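Local coordinates for similar to hydroxylamine oxidoreductase (PDB 6H5L), which is a multi-haem c-type cytochrome of the hydroxylamine oxidoreductase family, probably a reductase that passes electrons between its haems in an anammox bacterium, at residues A[173-176]-A[177-180]; A[486-489]-A[490-493]. All blocks are in the same frame, centred on the assembly; numbering follows the deposited sequence.

Interaction 1 of 2, residues A[173-176]-A[177-180]. With HEC (heme c), chain H.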
ATOM      1  N   GLN A 173     -30.434 -19.891  37.571  1.00 31.52           N
ATOM      2  CA  GLN A 173     -31.588 -19.761  38.452  1.00 26.54           C
ATOM      3  C   GLN A 173     -32.032 -18.311  38.601  1.00 28.13           C
ATOM      4  O   GLN A 173     -32.537 -17.919  39.659  1.00 28.24           O
ATOM      5  CB  GLN A 173     -31.273 -20.366  39.820  1.00 24.10           C
ATOM      6  CG  GLN A 173     -30.509 -21.677  39.747  1.00 25.04           C
ATOM      7  CD  GLN A 173     -30.198 -22.251  41.114  1.00 32.76           C
ATOM      8  OE1 GLN A 173     -29.100 -22.755  41.353  1.00 36.77           O
ATOM      9  NE2 GLN A 173     -31.168 -22.183  42.018  1.00 36.93           N
ATOM     10  N   SER A 174     -31.856 -17.506  37.552  1.00 33.38           N
ATOM     11  CA  SER A 174     -32.136 -16.079  37.656  1.00 29.74           C
ATOM     12  C   SER A 174     -33.634 -15.807  37.715  1.00 26.53           C
ATOM     13  O   SER A 174     -34.087 -14.968  38.502  1.00 22.93           O
ATOM     14  CB  SER A 174     -31.497 -15.336  36.484  1.00 28.97           C
ATOM     15  OG  SER A 174     -31.443 -13.944  36.732  1.00 31.78           O
ATOM     16  N   TRP A 175     -34.422 -16.501  36.890  1.00 32.29           N
ATOM     17  CA  TRP A 175     -35.863 -16.276  36.910  1.00 26.77           C
ATOM     18  C   TRP A 175     -36.497 -16.827  38.178  1.00 32.11           C
ATOM     19  O   TRP A 175     -37.549 -16.336  38.606  1.00 25.93           O
ATOM     20  CB  TRP A 175     -36.523 -16.899  35.683  1.00 23.49           C
ATOM     21  CG  TRP A 175     -37.901 -16.370  35.455  1.00 28.20           C
ATOM     22  CD1 TRP A 175     -39.080 -16.983  35.762  1.00 23.10           C
ATOM     23  CD2 TRP A 175     -38.243 -15.101  34.889  1.00 31.60           C
ATOM     24  NE1 TRP A 175     -40.137 -16.177  35.413  1.00 23.10           N
ATOM     25  CE2 TRP A 175     -39.649 -15.015  34.875  1.00 29.98           C
ATOM     26  CE3 TRP A 175     -37.497 -14.029  34.388  1.00 23.29           C
ATOM     27  CZ2 TRP A 175     -40.324 -13.901  34.380  1.00 22.85           C
ATOM     28  CZ3 TRP A 175     -38.168 -12.925  33.898  1.00 27.02           C
ATOM     29  CH2 TRP A 175     -39.567 -12.869  33.897  1.00 23.69           C
ATOM     30  N   GLU A 176     -35.884 -17.846  38.783  1.00 26.29           N
ATOM     31  CA  GLU A 176     -36.352 -18.331  40.075  1.00 27.80           C
ATOM     32  C   GLU A 176     -36.305 -17.220  41.115  1.00 30.46           C
ATOM     33  O   GLU A 176     -37.316 -16.899  41.746  1.00 34.49           O
ATOM     34  CB  GLU A 176     -35.509 -19.527  40.527  1.00 31.36           C
ATOM     35  CG  GLU A 176     -35.881 -20.051  41.907  1.00 30.58           C
ATOM     36  CD  GLU A 176     -34.845 -21.002  42.473  1.00 32.81           C
ATOM     37  OE1 GLU A 176     -34.004 -21.502  41.697  1.00 39.63           O
ATOM     38  OE2 GLU A 176     -34.868 -21.245  43.697  1.00 46.75           O
ATOM     39  N   ALA A 177     -35.132 -16.606  41.288  1.00 24.35           N
ATOM     40  CA  ALA A 177     -34.963 -15.572  42.305  1.00 23.53           C
ATOM     41  C   ALA A 177     -35.912 -14.399  42.088  1.00 31.30           C
ATOM     42  O   ALA A 177     -36.309 -13.733  43.052  1.00 31.44           O
ATOM     43  CB  ALA A 177     -33.519 -15.088  42.318  1.00 19.26           C
ATOM     44  N   ASN A 178     -36.282 -14.127  40.838  1.00 27.53           N
ATOM     45  CA  ASN A 178     -37.140 -12.985  40.546  1.00 24.20           C
ATOM     46  C   ASN A 178     -38.524 -13.159  41.166  1.00 28.33           C
ATOM     47  O   ASN A 178     -38.995 -12.297  41.916  1.00 30.56           O
ATOM     48  CB  ASN A 178     -37.242 -12.785  39.033  1.00 27.90           C
ATOM     49  CG  ASN A 178     -37.950 -11.493  38.662  1.00 28.84           C
ATOM     50  OD1 ASN A 178     -37.995 -10.546  39.449  1.00 32.17           O
ATOM     51  ND2 ASN A 178     -38.504 -11.448  37.455  1.00 22.12           N
ATOM     52  N   THR A 179     -39.189 -14.273  40.865  1.00 25.91           N
ATOM     53  CA  THR A 179     -40.586 -14.465  41.230  1.00 25.50           C
ATOM     54  C   THR A 179     -40.785 -15.341  42.462  1.00 30.33           C
ATOM     55  O   THR A 179     -41.928 -15.517  42.895  1.00 30.89           O
ATOM     56  CB  THR A 179     -41.361 -15.064  40.050  1.00 20.06           C
ATOM     57  OG1 THR A 179     -40.901 -16.398  39.801  1.00 25.94           O
ATOM     58  CG2 THR A 179     -41.157 -14.221  38.799  1.00 20.90           C
ATOM     59  N   ILE A 180     -39.717 -15.894  43.042  1.00 26.67           N
ATOM     60  CA  ILE A 180     -39.907 -16.751  44.208  1.00 22.64           C
ATOM     61  C   ILE A 180     -40.099 -15.923  45.473  1.00 29.52           C
ATOM     62  O   ILE A 180     -40.741 -16.382  46.427  1.00 31.10           O
ATOM     63  CB  ILE A 180     -38.739 -17.743  44.362  1.00 24.54           C
ATOM     64  CG1 ILE A 180     -39.137 -18.898  45.284  1.00 19.87           C
ATOM     65  CG2 ILE A 180     -37.495 -17.041  44.898  1.00 24.23           C
ATOM     66  CD1 ILE A 180     -38.058 -19.942  45.459  1.00 23.99           C
TER
HETATM   67 FE   HEC H 606     -24.499 -11.707  35.777  1.00 21.14          FE
HETATM   68  CHA HEC H 606     -25.351 -13.181  38.749  1.00 20.35           C
HETATM   69  CHB HEC H 606     -21.162 -12.224  36.481  1.00 20.90           C
HETATM   70  CHC HEC H 606     -23.618 -10.420  32.699  1.00 25.98           C
HETATM   71  CHD HEC H 606     -27.727 -10.705  35.250  1.00 22.43           C
HETATM   72  NA  HEC H 606     -23.452 -12.535  37.328  1.00 19.15           N
HETATM   73  C1A HEC H 606     -24.007 -13.108  38.457  1.00 24.43           C
HETATM   74  C2A HEC H 606     -22.921 -13.614  39.274  1.00 23.65           C
HETATM   75  C3A HEC H 606     -21.771 -13.350  38.651  1.00 21.95           C
HETATM   76  C4A HEC H 606     -22.077 -12.665  37.412  1.00 20.57           C
HETATM   77  CMA HEC H 606     -20.359 -13.711  39.160  1.00 17.15           C
HETATM   78  CAA HEC H 606     -23.061 -14.336  40.628  1.00 17.89           C
HETATM   79  CBA HEC H 606     -22.920 -13.325  41.756  1.00 25.21           C
HETATM   80  CGA HEC H 606     -22.752 -14.062  43.055  1.00 28.99           C
HETATM   81  O1A HEC H 606     -23.116 -13.485  44.106  1.00 26.93           O
HETATM   82  O2A HEC H 606     -22.268 -15.223  43.040  1.00 29.94           O
HETATM   83  NB  HEC H 606     -22.713 -11.342  34.793  1.00 23.96           N
HETATM   84  C1B HEC H 606     -21.458 -11.726  35.230  1.00 24.10           C
HETATM   85  C2B HEC H 606     -20.521 -11.519  34.144  1.00 21.12           C
HETATM   86  C3B HEC H 606     -21.197 -11.017  33.103  1.00 23.02           C
HETATM   87  C4B HEC H 606     -22.592 -10.898  33.489  1.00 20.50           C
HETATM   88  CMB HEC H 606     -19.002 -11.806  34.211  1.00 23.39           C
HETATM   89  CAB HEC H 606     -20.630 -10.624  31.719  1.00 19.97           C
HETATM   90  CBB HEC H 606     -20.075 -11.839  30.940  1.00 17.07           C
HETATM   91  NC  HEC H 606     -25.469 -10.715  34.276  1.00 19.98           N
HETATM   92  C1C HEC H 606     -24.947 -10.327  33.058  1.00 22.66           C
HETATM   93  C2C HEC H 606     -26.055 -10.030  32.166  1.00 22.44           C
HETATM   94  C3C HEC H 606     -27.136  -9.890  32.950  1.00 30.86           C
HETATM   95  C4C HEC H 606     -26.824 -10.464  34.240  1.00 19.41           C
HETATM   96  CMC HEC H 606     -25.849  -9.281  30.830  1.00 23.11           C
HETATM   97  CAC HEC H 606     -28.567  -9.476  32.532  1.00 23.65           C
HETATM   98  CBC HEC H 606     -29.307 -10.694  31.949  1.00 21.60           C
HETATM   99  ND  HEC H 606     -26.272 -11.931  36.826  1.00 16.64           N
HETATM  100  C1D HEC H 606     -27.485 -11.379  36.427  1.00 20.86           C
HETATM  101  C2D HEC H 606     -28.469 -11.625  37.453  1.00 19.56           C
HETATM  102  C3D HEC H 606     -27.727 -12.398  38.552  1.00 22.60           C
HETATM  103  C4D HEC H 606     -26.370 -12.543  38.073  1.00 20.14           C
HETATM  104  CMD HEC H 606     -29.948 -11.187  37.427  1.00 20.51           C
HETATM  105  CAD HEC H 606     -28.285 -12.924  39.889  1.00 18.07           C
HETATM  106  CBD HEC H 606     -29.478 -13.840  39.654  1.00 27.16           C
HETATM  107  CGD HEC H 606     -29.947 -14.366  40.982  1.00 30.96           C
HETATM  108  O1D HEC H 606     -29.943 -15.610  41.170  1.00 28.39           O
HETATM  109  O2D HEC H 606     -30.311 -13.534  41.852  1.00 33.88           O
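Trp175 and Asn178 meet one turn apart, the asparagine ND2 lying over one face of the indole, out toward its rim, 3.9 Å from Trp175 CZ3. The amide stands steeply on the ring, the two planes being 79° apart, and its polar end is turned to Asp200, which takes a hydrogen bond from ND2. Thr179 CG2 comes obliquely to the other end of the same indole, 4.0 Å from Trp175 NE1, while its hydroxyl pairs with Ser38. Round the helix, Glu176 and Ile180 run side by side in the same direction. Glu176 CG and Ile180 CG1 are both anti to their backbone N (chi1 177° for Glu176), which carries the extended glutamate alongside the isoleucine, with OE2 3.9 Å from Ile180 CD1. Glu176 OE1 is gripped twice. Gln173 NE2 donates to it at 2.9 Å, on the syn side and 25° out of the carboxylate plane, and Tyr24 OH also bonds to it. An alanine here is likely to leave Gln173 NE2 and Tyr24 OH without the carboxylate they share and to open a gap beside Ile180. Three of the four backbone bonds across the contact are weak; the fourth, Ile180 N to Glu176 O, is shorter at 2.9 Å. On the haem side, Ala177 CB rests 3.6 Å from propionate O2D, touching a second haem as well, and Ser174 OG faces methyl CMD. The contact spans the whole of the short helix 174-180, with Gln173 at its N-cap, forming part of the wall of closely packed haem pockets in a multi-haem cytochrome.

Interaction 2 of 2, residues A[486-489]-A[490-493]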
ATOM      1  N   TRP A 486     -18.907   5.410  48.189  1.00 21.11           N
ATOM      2  CA  TRP A 486     -20.172   4.734  47.938  1.00 23.52           C
ATOM      3  C   TRP A 486     -20.454   3.655  48.972  1.00 21.79           C
ATOM      4  O   TRP A 486     -21.580   3.148  49.033  1.00 23.46           O
ATOM      5  CB  TRP A 486     -20.193   4.098  46.538  1.00 22.63           C
ATOM      6  CG  TRP A 486     -19.860   5.014  45.380  1.00 21.51           C
ATOM      7  CD1 TRP A 486     -19.236   6.229  45.434  1.00 26.87           C
ATOM      8  CD2 TRP A 486     -20.135   4.770  43.994  1.00 22.66           C
ATOM      9  NE1 TRP A 486     -19.105   6.752  44.170  1.00 28.27           N
ATOM     10  CE2 TRP A 486     -19.650   5.876  43.269  1.00 25.72           C
ATOM     11  CE3 TRP A 486     -20.746   3.722  43.296  1.00 19.85           C
ATOM     12  CZ2 TRP A 486     -19.756   5.965  41.881  1.00 15.15           C
ATOM     13  CZ3 TRP A 486     -20.851   3.813  41.919  1.00 17.08           C
ATOM     14  CH2 TRP A 486     -20.358   4.927  41.226  1.00 10.75           C
ATOM     15  N   GLY A 487     -19.457   3.304  49.782  1.00 19.51           N
ATOM     16  CA  GLY A 487     -19.525   2.195  50.711  1.00 18.79           C
ATOM     17  C   GLY A 487     -19.506   2.579  52.175  1.00 21.52           C
ATOM     18  O   GLY A 487     -20.548   2.855  52.778  1.00 26.54           O
ATOM     19  N   GLN A 488     -18.305   2.542  52.760  1.00 23.53           N
ATOM     20  CA  GLN A 488     -18.139   2.745  54.197  1.00 21.28           C
ATOM     21  C   GLN A 488     -18.770   4.053  54.666  1.00 19.84           C
ATOM     22  O   GLN A 488     -19.544   4.066  55.629  1.00 24.36           O
ATOM     23  CB  GLN A 488     -16.652   2.713  54.550  1.00 18.47           C
ATOM     24  CG  GLN A 488     -16.361   2.697  56.043  1.00 21.33           C
ATOM     25  CD  GLN A 488     -16.590   1.336  56.670  1.00 24.83           C
ATOM     26  OE1 GLN A 488     -16.950   0.378  55.988  1.00 23.61           O
ATOM     27  NE2 GLN A 488     -16.375   1.244  57.978  1.00 21.13           N
ATOM     28  N   ALA A 489     -18.430   5.168  54.016  1.00 21.16           N
ATOM     29  CA  ALA A 489     -18.919   6.464  54.487  1.00 22.08           C
ATOM     30  C   ALA A 489     -20.442   6.554  54.492  1.00 24.42           C
ATOM     31  O   ALA A 489     -21.002   7.036  55.493  1.00 18.94           O
ATOM     32  CB  ALA A 489     -18.281   7.592  53.666  1.00 17.31           C
ATOM     33  N   PRO A 490     -21.168   6.134  53.448  1.00 25.34           N
ATOM     34  CA  PRO A 490     -22.636   6.100  53.569  1.00 20.13           C
ATOM     35  C   PRO A 490     -23.131   5.119  54.615  1.00 24.82           C
ATOM     36  O   PRO A 490     -24.164   5.375  55.247  1.00 33.38           O
ATOM     37  CB  PRO A 490     -23.095   5.700  52.160  1.00 17.30           C
ATOM     38  CG  PRO A 490     -21.987   6.118  51.274  1.00 21.07           C
ATOM     39  CD  PRO A 490     -20.739   5.876  52.061  1.00 17.88           C
ATOM     40  N   MET A 491     -22.433   3.995  54.809  1.00 20.96           N
ATOM     41  CA  MET A 491     -22.805   3.069  55.875  1.00 23.60           C
ATOM     42  C   MET A 491     -22.750   3.748  57.235  1.00 24.95           C
ATOM     43  O   MET A 491     -23.642   3.557  58.069  1.00 28.05           O
ATOM     44  CB  MET A 491     -21.895   1.841  55.857  1.00 25.83           C
ATOM     45  CG  MET A 491     -22.451   0.665  55.079  1.00 22.69           C
ATOM     46  SD  MET A 491     -21.581  -0.870  55.445  1.00 20.82           S
ATOM     47  CE  MET A 491     -19.941  -0.487  54.838  1.00 26.28           C
ATOM     48  N   MET A 492     -21.703   4.540  57.479  1.00 17.08           N
ATOM     49  CA  MET A 492     -21.624   5.299  58.721  1.00 16.52           C
ATOM     50  C   MET A 492     -22.743   6.326  58.815  1.00 23.19           C
ATOM     51  O   MET A 492     -23.208   6.637  59.917  1.00 23.76           O
ATOM     52  CB  MET A 492     -20.264   5.985  58.830  1.00 14.97           C
ATOM     53  CG  MET A 492     -19.104   5.032  59.043  1.00 20.94           C
ATOM     54  SD  MET A 492     -19.238   4.111  60.588  1.00 22.27           S
ATOM     55  CE  MET A 492     -17.665   3.256  60.614  1.00 21.84           C
ATOM     56  N   MET A 493     -23.186   6.861  57.674  1.00 24.86           N
ATOM     57  CA  MET A 493     -24.214   7.897  57.696  1.00 23.06           C
ATOM     58  C   MET A 493     -25.583   7.324  58.031  1.00 26.03           C
ATOM     59  O   MET A 493     -26.387   7.982  58.700  1.00 30.67           O
ATOM     60  CB  MET A 493     -24.253   8.637  56.362  1.00 23.93           C
ATOM     61  CG  MET A 493     -23.308   9.805  56.315  1.00 20.10           C
ATOM     62  SD  MET A 493     -22.954  10.343  54.644  1.00 32.85           S
ATOM     63  CE  MET A 493     -21.884  11.715  55.005  1.00 34.72           C
TER
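Helix 480-513 widens into a pi-type turn at 486-488 and kinks at Pro490, because the proline nitrogen has no hydrogen to give to the turn before. Regular bonding resumes at once: Met491 N reaches Gly487 O at 3.0 Å, Met492 N reaches Gln488 O at 2.9 Å, and Met493 N bonds to Ala489 O. The pyrrolidine ring turns back along the preceding turn, Pro490 CG lying 3.7 Å from Trp486 C. Ala489 CB lies against Pro490 CD. This is a proline kink within a long helix, and the bent segment packs against three neighbours: helix 455-476, through Tyr467 against Pro490 and Met491; helix 356-389, through Leu376 against Met491 and Met492; and the second subunit, another copy of the protein. Gln488 carries the polar part. Its CG is anti to the backbone N, and the chain then bends at chi2 (77°) and turns the flat amide toward the ends of two methionines of the following turn, which it crosses at a slant. Met491 CE comes to 3.3 Å from Gln488 OE1, its chain folded at the thioether end, and Met492 CE comes to 3.6 Å from Gln488 NE2, its chain bent earlier, at CB-CG. The amide thus has a methyl at both its polar ends, and NE2 also donates to Gln372 OE1 on helix 356-389. Met493, extended beyond CG, passes its sulfur SD 3.9 Å from Ala489 O and packs on Met445 of the second subunit, which Ala489 touches too.

How the interactions relate
Both interactions are buried single-helix contacts, but they belong to different elements and different depths of the fold, with centres 29 Å apart and no touch between them. Interaction 1, with its centre about 8 Å from the centre of the chain, takes up a whole short helix among the haems; its chemistry is mixed, with a carboxylate, amides and hydroxyls anchored to neighbouring loops and helices of the same chain. Interaction 2, its centre about 24 Å from that of the chain, lies within a long helix near the C-terminus and is largely apolar, methionine-rich, with one amide as its main polar group. It also meets another subunit, whereas no other protein chain touches 173-180.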